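K5 lyase (Enterobacteria phage k1-5, PDB 2X3H) probably cleaves the K5 capsular polysaccharide (heparosan) of its bacterial host by beta-elimination, as a trimeric phage tail-spike lyase. Local coordinates at residues 275-280 with 298-303; 320-325 with 354-359; 326-331 with 360-365. One frame throughout, in Å; residues are numbered along the deposited sequence.

Contact 1: 275-280 with 298-303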
ATOM      1  N   PRO A 275      12.404  17.490   5.246  1.00  5.91           N
ATOM      2  CA  PRO A 275      12.060  16.142   5.722  1.00  5.08           C
ATOM      3  C   PRO A 275      12.353  15.070   4.673  1.00  5.11           C
ATOM      4  O   PRO A 275      11.965  15.213   3.504  1.00  4.26           O
ATOM      5  CB  PRO A 275      10.560  16.241   6.022  1.00  6.38           C
ATOM      6  CG  PRO A 275      10.362  17.693   6.350  1.00  6.46           C
ATOM      7  CD  PRO A 275      11.300  18.444   5.436  1.00  6.19           C
ATOM      8  N   SER A 276      13.053  14.026   5.110  1.00  4.51           N
ATOM      9  CA  SER A 276      13.555  12.982   4.213  1.00  4.63           C
ATOM     10  C   SER A 276      13.478  11.641   4.935  1.00  4.68           C
ATOM     11  O   SER A 276      13.565  11.584   6.164  1.00  4.91           O
ATOM     12  CB  SER A 276      15.013  13.285   3.823  1.00  5.31           C
ATOM     13  OG  SER A 276      15.134  14.523   3.128  1.00  7.29           O
ATOM     14  N   ASN A 277      13.344  10.548   4.183  1.00  4.52           N
ATOM     15  CA  ASN A 277      13.314   9.233   4.809  1.00  4.47           C
ATOM     16  C   ASN A 277      12.169   9.073   5.832  1.00  4.73           C
ATOM     17  O   ASN A 277      12.358   8.474   6.895  1.00  5.25           O
ATOM     18  CB  ASN A 277      14.659   8.917   5.487  1.00  5.19           C
ATOM     19  CG  ASN A 277      15.746   8.534   4.501  1.00  7.36           C
ATOM     20  OD1 ASN A 277      16.896   9.004   4.588  1.00 10.44           O
ATOM     21  ND2 ASN A 277      15.407   7.673   3.572  1.00  5.26           N
ATOM     22  N   ASN A 278      10.997   9.616   5.511  1.00  4.38           N
ATOM     23  CA  ASN A 278       9.803   9.414   6.330  1.00  4.42           C
ATOM     24  C   ASN A 278       8.777   8.590   5.592  1.00  4.46           C
ATOM     25  O   ASN A 278       8.733   8.624   4.354  1.00  5.02           O
ATOM     26  CB  ASN A 278       9.184  10.763   6.686  1.00  4.90           C
ATOM     27  CG  ASN A 278      10.144  11.636   7.454  1.00  5.13           C
ATOM     28  OD1 ASN A 278      10.421  11.375   8.633  1.00  5.11           O
ATOM     29  ND2 ASN A 278      10.670  12.675   6.791  1.00  5.91           N
ATOM     30  N   LEU A 279       7.954   7.880   6.360  1.00  4.56           N
ATOM     31  CA  LEU A 279       6.849   7.101   5.807  1.00  4.71           C
ATOM     32  C   LEU A 279       5.548   7.793   6.196  1.00  5.42           C
ATOM     33  O   LEU A 279       5.310   8.055   7.367  1.00  5.76           O
ATOM     34  CB  LEU A 279       6.881   5.680   6.395  1.00  6.78           C
ATOM     35  CG  LEU A 279       5.683   4.773   6.110  1.00  9.14           C
ATOM     36  CD1 LEU A 279       5.491   4.541   4.610  1.00  9.10           C
ATOM     37  CD2 LEU A 279       5.872   3.440   6.830  1.00  9.35           C
ATOM     38  N   ILE A 280       4.720   8.104   5.207  1.00  4.29           N
ATOM     39  CA  ILE A 280       3.447   8.794   5.457  1.00  5.89           C
ATOM     40  C   ILE A 280       2.381   7.940   4.795  1.00  6.97           C
ATOM     41  O   ILE A 280       2.395   7.769   3.579  1.00  8.17           O
ATOM     42  CB  ILE A 280       3.457  10.220   4.872  1.00  6.27           C
ATOM     43  CG1 ILE A 280       4.528  11.063   5.580  1.00  7.85           C
ATOM     44  CG2 ILE A 280       2.056  10.867   4.982  1.00  7.32           C
ATOM     45  CD1 ILE A 280       4.970  12.280   4.765  1.00  9.58           C
ATOM     46  N   GLY A 298      12.394  17.647   0.276  1.00  4.84           N
ATOM     47  CA  GLY A 298      13.275  16.571   0.732  1.00  5.02           C
ATOM     48  C   GLY A 298      13.269  15.337  -0.162  1.00  5.18           C
ATOM     49  O   GLY A 298      12.719  15.348  -1.270  1.00  5.47           O
ATOM     50  N   SER A 299      13.863  14.261   0.346  1.00  4.53           N
ATOM     51  CA  SER A 299      14.090  13.083  -0.480  1.00  5.23           C
ATOM     52  C   SER A 299      13.785  11.763   0.220  1.00  4.50           C
ATOM     53  O   SER A 299      13.763  11.670   1.458  1.00  3.62           O
ATOM     54  CB  SER A 299      15.539  13.083  -0.950  1.00  6.84           C
ATOM     55  OG  SER A 299      16.415  13.245   0.145  1.00  9.11           O
ATOM     56  N   THR A 300      13.594  10.747  -0.609  1.00  4.31           N
ATOM     57  CA  THR A 300      13.357   9.372  -0.168  1.00  5.38           C
ATOM     58  C   THR A 300      12.282   9.235   0.917  1.00  5.15           C
ATOM     59  O   THR A 300      12.447   8.473   1.871  1.00  4.91           O
ATOM     60  CB  THR A 300      14.676   8.618   0.166  1.00  6.55           C
ATOM     61  OG1 THR A 300      15.341   9.236   1.270  1.00  7.61           O
ATOM     62  CG2 THR A 300      15.592   8.626  -1.062  1.00  8.16           C
ATOM     63  N   ASN A 301      11.184   9.979   0.763  1.00  4.95           N
ATOM     64  CA  ASN A 301       9.988   9.743   1.555  1.00  4.46           C
ATOM     65  C   ASN A 301       9.083   8.789   0.815  1.00  4.94           C
ATOM     66  O   ASN A 301       9.035   8.820  -0.411  1.00  5.06           O
ATOM     67  CB  ASN A 301       9.235  11.048   1.816  1.00  4.81           C
ATOM     68  CG  ASN A 301      10.083  12.064   2.561  1.00  4.97           C
ATOM     69  OD1 ASN A 301      10.383  11.885   3.755  1.00  5.24           O
ATOM     70  ND2 ASN A 301      10.484  13.125   1.869  1.00  3.62           N
ATOM     71  N   LEU A 302       8.390   7.945   1.574  1.00  4.33           N
ATOM     72  CA  LEU A 302       7.433   6.993   1.007  1.00  5.89           C
ATOM     73  C   LEU A 302       6.054   7.404   1.483  1.00  5.80           C
ATOM     74  O   LEU A 302       5.754   7.332   2.676  1.00  5.31           O
ATOM     75  CB  LEU A 302       7.755   5.570   1.470  1.00  6.16           C
ATOM     76  CG  LEU A 302       6.857   4.426   0.981  1.00  8.91           C
ATOM     77  CD1 LEU A 302       6.569   4.482  -0.494  1.00 11.23           C
ATOM     78  CD2 LEU A 302       7.475   3.071   1.363  1.00  8.04           C
ATOM     79  N   ILE A 303       5.242   7.875   0.541  1.00  5.63           N
ATOM     80  CA  ILE A 303       3.886   8.341   0.832  1.00  6.54           C
ATOM     81  C   ILE A 303       2.908   7.363   0.182  1.00  7.02           C
ATOM     82  O   ILE A 303       3.011   7.075  -1.015  1.00  7.70           O
ATOM     83  CB  ILE A 303       3.688   9.746   0.278  1.00  6.37           C
ATOM     84  CG1 ILE A 303       4.635  10.718   0.997  1.00  7.17           C
ATOM     85  CG2 ILE A 303       2.217  10.155   0.369  1.00  7.93           C
ATOM     86  CD1 ILE A 303       4.886  11.985   0.251  1.00  8.48           C
TER
HETATM   87  O   HOH W   1      10.279  17.093   2.140  1.00  6.01           O
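The side-chain amide of Asn301 lies beside that of Asn278, the two planes only 6° apart, so that ND2 of Asn278 reaches OD1 of Asn301 at 3.2 Å. Asn301 OD1 also accepts from the backbone N of Asn278, at 2.9 Å. At its other end the Asn301 amide gives ND2 to the carbonyl O of Pro275 at 3.0 Å, a nearly straight bond whose acceptor lies in the amide plane, although the donor itself sits above the carbonyl plane. In both asparagines CG is anti to the carbonyl carbon (chi1 -60°), the shared torsion that sets the amides side by side in nearly one plane. This is an asparagine ladder at a corner of a right-handed parallel beta-helix: Asn278 OD1 accepts from Asn251 N on the preceding coil, and Asn301 N donates to Asn328 OD1 on the following one.

Beyond the ladder the strands run parallel and pack closely: CD1 of Leu279 rests on CG of Leu302 at 3.9 Å, facing the second subunit, while CB of Ile280 meets CG1 of Ile303 within the coil. The Ser276–Ser299 end is more open to solvent and held by polar bonds. Ser299 N donates to Ser276 OG at 3.1 Å, an atom also bonded to Ala274 O; Asn277 N donates to Ser299 O at 3.0 Å, and a water bridges Gly298 N and Pro275 O. The buried Asn301 amide thus spends its oxygen and an N-H on the neighbouring coil, which fixes its flip and implies a turn held by polar side chains where regular strand pairing has not yet begun.

Contact 2: 320-325 with 354-359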
ATOM      1  N   GLY A 320      -3.752  16.800  -5.757  1.00  5.33           N
ATOM      2  CA  GLY A 320      -3.650  15.552  -5.008  1.00  4.76           C
ATOM      3  C   GLY A 320      -2.391  15.636  -4.156  1.00  4.99           C
ATOM      4  O   GLY A 320      -2.463  15.972  -2.961  1.00  4.66           O
ATOM      5  N   VAL A 321      -1.242  15.382  -4.787  1.00  4.57           N
ATOM      6  CA  VAL A 321       0.063  15.476  -4.116  1.00  4.74           C
ATOM      7  C   VAL A 321       0.990  16.405  -4.909  1.00  5.31           C
ATOM      8  O   VAL A 321       1.026  16.355  -6.134  1.00  5.93           O
ATOM      9  CB  VAL A 321       0.733  14.075  -3.973  1.00  5.44           C
ATOM     10  CG1 VAL A 321       2.081  14.185  -3.255  1.00  6.16           C
ATOM     11  CG2 VAL A 321      -0.191  13.101  -3.250  1.00  6.32           C
ATOM     12  N   THR A 322       1.723  17.267  -4.204  1.00  4.46           N
ATOM     13  CA  THR A 322       2.765  18.055  -4.838  1.00  4.77           C
ATOM     14  C   THR A 322       4.106  17.584  -4.294  1.00  5.24           C
ATOM     15  O   THR A 322       4.200  17.111  -3.158  1.00  5.21           O
ATOM     16  CB  THR A 322       2.598  19.575  -4.596  1.00  5.26           C
ATOM     17  OG1 THR A 322       3.041  19.909  -3.278  1.00  5.57           O
ATOM     18  CG2 THR A 322       1.127  19.989  -4.788  1.00  6.65           C
ATOM     19  N   VAL A 323       5.136  17.673  -5.123  1.00  5.12           N
ATOM     20  CA  VAL A 323       6.465  17.279  -4.667  1.00  5.26           C
ATOM     21  C   VAL A 323       7.499  18.168  -5.327  1.00  5.05           C
ATOM     22  O   VAL A 323       7.426  18.426  -6.541  1.00  5.52           O
ATOM     23  CB  VAL A 323       6.753  15.781  -4.940  1.00  6.13           C
ATOM     24  CG1 VAL A 323       6.594  15.471  -6.436  1.00  6.57           C
ATOM     25  CG2 VAL A 323       8.147  15.378  -4.444  1.00  7.09           C
ATOM     26  N   GLU A 324       8.462  18.631  -4.528  1.00  5.54           N
ATOM     27  CA  GLU A 324       9.522  19.506  -5.038  1.00  6.07           C
ATOM     28  C   GLU A 324      10.904  18.834  -5.020  1.00  6.26           C
ATOM     29  O   GLU A 324      11.838  19.263  -5.726  1.00  7.86           O
ATOM     30  CB  GLU A 324       9.575  20.786  -4.209  1.00  8.13           C
ATOM     31  CG  GLU A 324      10.412  21.882  -4.839  1.00 11.59           C
ATOM     32  CD  GLU A 324      10.101  23.249  -4.248  1.00 13.45           C
ATOM     33  OE1 GLU A 324       9.299  23.318  -3.281  1.00 14.37           O
ATOM     34  OE2 GLU A 324      10.661  24.248  -4.766  1.00 15.16           O
ATOM     35  N   GLY A 325      11.035  17.785  -4.211  1.00  5.55           N
ATOM     36  CA  GLY A 325      12.325  17.139  -3.976  1.00  5.72           C
ATOM     37  C   GLY A 325      12.627  15.982  -4.906  1.00  6.01           C
ATOM     38  O   GLY A 325      12.204  15.972  -6.070  1.00  5.75           O
ATOM     39  N   ARG A 354       1.744  17.050  -8.983  1.00  5.18           N
ATOM     40  CA  ARG A 354       2.446  18.233  -9.477  1.00  5.21           C
ATOM     41  C   ARG A 354       3.911  18.145  -9.098  1.00  5.24           C
ATOM     42  O   ARG A 354       4.231  18.009  -7.919  1.00  5.32           O
ATOM     43  CB  ARG A 354       1.817  19.507  -8.885  1.00  5.94           C
ATOM     44  CG  ARG A 354       2.522  20.784  -9.299  1.00  6.06           C
ATOM     45  CD  ARG A 354       1.760  22.020  -8.798  1.00  7.52           C
ATOM     46  NE  ARG A 354       2.401  23.269  -9.198  1.00  9.65           N
ATOM     47  CZ  ARG A 354       1.867  24.473  -9.014  1.00 10.88           C
ATOM     48  NH1 ARG A 354       0.664  24.601  -8.449  1.00 10.54           N
ATOM     49  NH2 ARG A 354       2.537  25.552  -9.402  1.00 11.95           N
ATOM     50  N   PHE A 355       4.784  18.204 -10.104  1.00  4.51           N
ATOM     51  CA  PHE A 355       6.216  18.076  -9.899  1.00  4.87           C
ATOM     52  C   PHE A 355       6.811  19.458 -10.033  1.00  5.38           C
ATOM     53  O   PHE A 355       6.945  20.005 -11.133  1.00  5.38           O
ATOM     54  CB  PHE A 355       6.798  17.055 -10.890  1.00  5.38           C
ATOM     55  CG  PHE A 355       6.194  15.678 -10.721  1.00  5.41           C
ATOM     56  CD1 PHE A 355       5.026  15.342 -11.384  1.00  5.44           C
ATOM     57  CD2 PHE A 355       6.762  14.745  -9.868  1.00  6.39           C
ATOM     58  CE1 PHE A 355       4.446  14.074 -11.198  1.00  6.28           C
ATOM     59  CE2 PHE A 355       6.197  13.493  -9.682  1.00  6.23           C
ATOM     60  CZ  PHE A 355       5.037  13.159 -10.352  1.00  6.56           C
ATOM     61  N   ILE A 356       7.133  20.023  -8.876  1.00  5.63           N
ATOM     62  CA  ILE A 356       7.465  21.436  -8.759  1.00  5.96           C
ATOM     63  C   ILE A 356       8.938  21.702  -8.997  1.00  7.27           C
ATOM     64  O   ILE A 356       9.799  21.002  -8.472  1.00  7.37           O
ATOM     65  CB  ILE A 356       7.148  21.945  -7.337  1.00  6.41           C
ATOM     66  CG1 ILE A 356       5.661  21.797  -7.025  1.00  6.12           C
ATOM     67  CG2 ILE A 356       7.637  23.383  -7.144  1.00  6.74           C
ATOM     68  CD1 ILE A 356       5.307  22.091  -5.572  1.00  7.91           C
ATOM     69  N   GLY A 357       9.225  22.736  -9.771  1.00  6.75           N
ATOM     70  CA  GLY A 357      10.604  23.193  -9.913  1.00  6.94           C
ATOM     71  C   GLY A 357      11.538  22.136 -10.461  1.00  6.82           C
ATOM     72  O   GLY A 357      11.322  21.641 -11.567  1.00  8.71           O
ATOM     73  N   THR A 358      12.567  21.791  -9.688  1.00  6.98           N
ATOM     74  CA  THR A 358      13.554  20.808 -10.134  1.00  6.84           C
ATOM     75  C   THR A 358      13.246  19.386  -9.641  1.00  6.54           C
ATOM     76  O   THR A 358      14.115  18.502  -9.692  1.00  7.18           O
ATOM     77  CB  THR A 358      14.983  21.174  -9.691  1.00  9.40           C
ATOM     78  OG1 THR A 358      15.027  21.310  -8.270  1.00 11.46           O
ATOM     79  CG2 THR A 358      15.422  22.473 -10.334  1.00 10.46           C
ATOM     80  N   ALA A 359      12.018  19.171  -9.176  1.00  5.26           N
ATOM     81  CA  ALA A 359      11.614  17.846  -8.702  1.00  4.92           C
ATOM     82  C   ALA A 359      12.116  16.784  -9.670  1.00  5.26           C
ATOM     83  O   ALA A 359      11.896  16.889 -10.883  1.00  4.91           O
ATOM     84  CB  ALA A 359      10.110  17.772  -8.608  1.00  5.23           C
TER
HETATM   85  O   HOH W   2      14.489  18.971  -6.449  1.00 16.07           O
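Ile356 lays its side chain across Thr322 and Glu324 of the neighbouring strand: CD1 packs on CB of Thr322 at 3.8 Å, while the other branch, CG2, meets the carboxylate carbon CD of Glu324, also at 3.8 Å. With CG1 anti to the carbonyl carbon (chi1 -61°), CG1 and its methyl CD1 are directed to the threonine and CG2 to the glutamate. On the opposite face of the strands, CG1 of Val323 approaches CD2 of the Phe355 ring at 3.5 Å, meeting it obliquely. That face looks into the coil, where Val323 also touches Ile330 and the Phe355 ring meets that of Phe378 on the next rung.

Between these layers the backbones pair as parallel strands of a beta-helix. Arg354 bonds through its N to Val321 O and through its O to Val323 N, and the strand pairing ends with Ile356 N donating to Val323 O at 2.8 Å, nearly straight at 172°. A type II' turn from Ile356 to Ala359 follows, with Gly357 at positive phi and Ala359 N bonded to Ile356 O. Ala359 returns to the neighbouring coil, its CB at 3.5 Å from Val323 O. Near the turn, a water donates to Glu324 O at 2.8 Å and also bonds to Thr358 OG1.

Arg354 shares the Thr322 face, its CB beside CG2 of Thr322, but its extended chain carries the guanidinium away to Glu379, with which NE forms a salt bridge, and to His319. The chemistry is therefore divided by face: an aliphatic and aromatic layer fills the inside of the coil, whereas the outside combines the hydrocarbon parts of Thr322, Glu324 and Ile356 with the Arg354 guanidinium, its charge paired with Glu379.

Contact 3: 326-331 with 360-365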
ATOM      1  N   SER A 326      13.351  14.992  -4.381  1.00  5.27           N
ATOM      2  CA  SER A 326      13.872  13.909  -5.228  1.00  6.51           C
ATOM      3  C   SER A 326      13.733  12.523  -4.616  1.00  6.13           C
ATOM      4  O   SER A 326      13.778  12.355  -3.391  1.00  4.75           O
ATOM      5  CB  SER A 326      15.338  14.152  -5.523  1.00  8.87           C
ATOM      6  OG  SER A 326      16.078  14.085  -4.330  1.00 12.85           O
ATOM      7  N   ASP A 327      13.581  11.530  -5.488  1.00  5.82           N
ATOM      8  CA  ASP A 327      13.578  10.127  -5.093  1.00  5.60           C
ATOM      9  C   ASP A 327      12.480   9.810  -4.089  1.00  5.60           C
ATOM     10  O   ASP A 327      12.646   8.930  -3.248  1.00  5.98           O
ATOM     11  CB  ASP A 327      14.943   9.727  -4.533  1.00  7.29           C
ATOM     12  CG  ASP A 327      16.046   9.887  -5.545  1.00 10.13           C
ATOM     13  OD1 ASP A 327      15.964   9.229  -6.602  1.00 10.49           O
ATOM     14  OD2 ASP A 327      17.004  10.645  -5.265  1.00 12.88           O
ATOM     15  N   ASN A 328      11.363  10.534  -4.172  1.00  4.64           N
ATOM     16  CA  ASN A 328      10.197  10.196  -3.361  1.00  4.45           C
ATOM     17  C   ASN A 328       9.262   9.240  -4.076  1.00  5.04           C
ATOM     18  O   ASN A 328       9.256   9.191  -5.302  1.00  5.73           O
ATOM     19  CB  ASN A 328       9.430  11.463  -3.011  1.00  3.56           C
ATOM     20  CG  ASN A 328      10.266  12.419  -2.208  1.00  4.35           C
ATOM     21  OD1 ASN A 328      10.515  12.195  -1.020  1.00  5.49           O
ATOM     22  ND2 ASN A 328      10.735  13.485  -2.856  1.00  4.35           N
ATOM     23  N   VAL A 329       8.474   8.503  -3.297  1.00  4.14           N
ATOM     24  CA  VAL A 329       7.519   7.552  -3.845  1.00  4.63           C
ATOM     25  C   VAL A 329       6.150   7.966  -3.352  1.00  5.63           C
ATOM     26  O   VAL A 329       5.955   8.145  -2.152  1.00  6.34           O
ATOM     27  CB  VAL A 329       7.812   6.120  -3.338  1.00  5.49           C
ATOM     28  CG1 VAL A 329       6.658   5.151  -3.704  1.00  6.55           C
ATOM     29  CG2 VAL A 329       9.160   5.634  -3.866  1.00  6.40           C
ATOM     30  N   ILE A 330       5.207   8.129  -4.273  1.00  5.43           N
ATOM     31  CA  ILE A 330       3.858   8.551  -3.917  1.00  6.93           C
ATOM     32  C   ILE A 330       2.926   7.482  -4.488  1.00  7.25           C
ATOM     33  O   ILE A 330       2.670   7.447  -5.687  1.00  8.05           O
ATOM     34  CB  ILE A 330       3.550   9.945  -4.520  1.00  7.94           C
ATOM     35  CG1 ILE A 330       4.549  10.988  -4.004  1.00  8.90           C
ATOM     36  CG2 ILE A 330       2.116  10.373  -4.224  1.00  8.76           C
ATOM     37  CD1 ILE A 330       4.830  12.083  -5.009  1.00  9.43           C
ATOM     38  N   ASN A 331       2.442   6.591  -3.628  1.00  7.32           N
ATOM     39  CA  ASN A 331       1.676   5.436  -4.096  1.00  7.40           C
ATOM     40  C   ASN A 331       0.182   5.564  -3.798  1.00  7.27           C
ATOM     41  O   ASN A 331      -0.214   5.933  -2.694  1.00  7.64           O
ATOM     42  CB  ASN A 331       2.243   4.131  -3.503  1.00  9.81           C
ATOM     43  CG  ASN A 331       1.834   2.882  -4.314  1.00 12.36           C
ATOM     44  OD1 ASN A 331       1.173   1.991  -3.793  1.00 16.24           O
ATOM     45  ND2 ASN A 331       2.225   2.825  -5.583  1.00 14.23           N
ATOM     46  N   ASN A 360      12.735  15.741  -9.130  1.00  4.81           N
ATOM     47  CA  ASN A 360      13.371  14.736  -9.967  1.00  5.02           C
ATOM     48  C   ASN A 360      13.376  13.337  -9.371  1.00  4.62           C
ATOM     49  O   ASN A 360      13.428  13.159  -8.151  1.00  4.71           O
ATOM     50  CB  ASN A 360      14.808  15.155 -10.286  1.00  5.65           C
ATOM     51  CG  ASN A 360      15.670  15.291  -9.043  1.00  6.49           C
ATOM     52  OD1 ASN A 360      15.647  16.341  -8.365  1.00  9.65           O
ATOM     53  ND2 ASN A 360      16.462  14.259  -8.747  1.00  4.57           N
ATOM     54  N   ASN A 361      13.329  12.343 -10.250  1.00  3.91           N
ATOM     55  CA  ASN A 361      13.468  10.952  -9.871  1.00  3.24           C
ATOM     56  C   ASN A 361      12.387  10.470  -8.913  1.00  3.87           C
ATOM     57  O   ASN A 361      12.617   9.546  -8.120  1.00  4.50           O
ATOM     58  CB  ASN A 361      14.880  10.681  -9.321  1.00  4.22           C
ATOM     59  CG  ASN A 361      15.955  10.758 -10.410  1.00  5.29           C
ATOM     60  OD1 ASN A 361      16.106   9.825 -11.217  1.00  4.73           O
ATOM     61  ND2 ASN A 361      16.700  11.873 -10.443  1.00  5.82           N
ATOM     62  N   ASN A 362      11.211  11.098  -8.994  1.00  3.50           N
ATOM     63  CA  ASN A 362      10.063  10.686  -8.173  1.00  4.01           C
ATOM     64  C   ASN A 362       9.169   9.701  -8.907  1.00  4.59           C
ATOM     65  O   ASN A 362       9.234   9.591 -10.129  1.00  5.05           O
ATOM     66  CB  ASN A 362       9.239  11.904  -7.764  1.00  4.21           C
ATOM     67  CG  ASN A 362      10.051  12.912  -6.972  1.00  3.76           C
ATOM     68  OD1 ASN A 362      10.367  12.675  -5.794  1.00  4.69           O
ATOM     69  ND2 ASN A 362      10.367  14.047  -7.590  1.00  3.59           N
ATOM     70  N   TYR A 363       8.352   8.985  -8.143  1.00  4.01           N
ATOM     71  CA  TYR A 363       7.369   8.046  -8.706  1.00  4.09           C
ATOM     72  C   TYR A 363       5.998   8.416  -8.154  1.00  4.59           C
ATOM     73  O   TYR A 363       5.889   8.708  -6.962  1.00  4.85           O
ATOM     74  CB  TYR A 363       7.695   6.604  -8.273  1.00  5.10           C
ATOM     75  CG  TYR A 363       6.609   5.606  -8.621  1.00  4.84           C
ATOM     76  CD1 TYR A 363       6.600   4.979  -9.858  1.00  6.18           C
ATOM     77  CD2 TYR A 363       5.608   5.288  -7.717  1.00  5.93           C
ATOM     78  CE1 TYR A 363       5.595   4.069 -10.205  1.00  6.57           C
ATOM     79  CE2 TYR A 363       4.611   4.355  -8.036  1.00  6.56           C
ATOM     80  CZ  TYR A 363       4.609   3.757  -9.283  1.00  6.28           C
ATOM     81  OH  TYR A 363       3.603   2.863  -9.594  1.00  8.60           O
ATOM     82  N   ALA A 364       4.950   8.368  -8.983  1.00  4.27           N
ATOM     83  CA  ALA A 364       3.580   8.519  -8.454  1.00  3.52           C
ATOM     84  C   ALA A 364       2.655   7.544  -9.147  1.00  4.91           C
ATOM     85  O   ALA A 364       2.703   7.418 -10.371  1.00  5.59           O
ATOM     86  CB  ALA A 364       3.079   9.955  -8.670  1.00  4.99           C
ATOM     87  N   SER A 365       1.804   6.870  -8.383  1.00  3.67           N
ATOM     88  CA  SER A 365       0.730   6.064  -8.989  1.00  4.00           C
ATOM     89  C   SER A 365      -0.601   6.691  -8.611  1.00  4.77           C
ATOM     90  O   SER A 365      -0.876   6.919  -7.430  1.00  4.96           O
ATOM     91  CB  SER A 365       0.815   4.594  -8.568  1.00  5.38           C
ATOM     92  OG  SER A 365       0.769   4.442  -7.159  1.00  5.41           O
TER
HETATM   93  O   HOH W   3      11.196   7.384  -6.845  1.00 10.82           O
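OD1 of Asn362 is gripped twice by Asn328, by its backbone N at 2.9 Å and by its side-chain ND2 at 3.1 Å. The two amides, nearly coplanar, form a rung of the asparagine ladder in the parallel beta-helix. Asn328 OD1 accepts from Asn301 N, and its ND2 also donates to Gly298 O; Asn362 ND2 bonds to Gly325 O.

Past this corner strands 329-331 and 363-365 run parallel, their axes 4.7 Å apart and inclined by 3°. Tyr363 N donates to Asn328 O, and Tyr363 O receives Ile330 N at 2.8 Å. A chi1 of 171° turns the tyrosine ring away from its own backbone N and alongside Val329, whose CG1 lies obliquely at 4.2 Å from Tyr363 CD2; the hydroxyl bonds to Glu388, and the ring meets Phe367 of the second subunit edge-to-face. Ile330 and Ala364 occupy the other face, toward the interior.

At the opposite end Asp327 N binds Asn360 O, and the Asp327 carboxylate makes a salt bridge to Arg394 of the second subunit. A water donates to both Asn328 O and Asn361 O, the latter at 2.9 Å.

The three contacts join successive coils of one beta-helix. Contacts 1 and 3 are consecutive steps of the same parallel stack, with centres about 10 Å apart: Ile303 N probably bonds to Val329 O at 2.8 Å, and Leu302 CD1 packs on Val329 CG1. Contact 2 leads straight into contact 3 along both segments, their centres about 9 Å apart, and across the corner Asn360 N probably donates to Gly325 O at 3.1 Å. Contacts 1 and 2 lie about 13 Å apart between centres and do not touch. Contacts 1 and 3 turn one face to the coil interior and the other to the second subunit, whereas contact 2 lies on another face of the helix and meets no other protein chain.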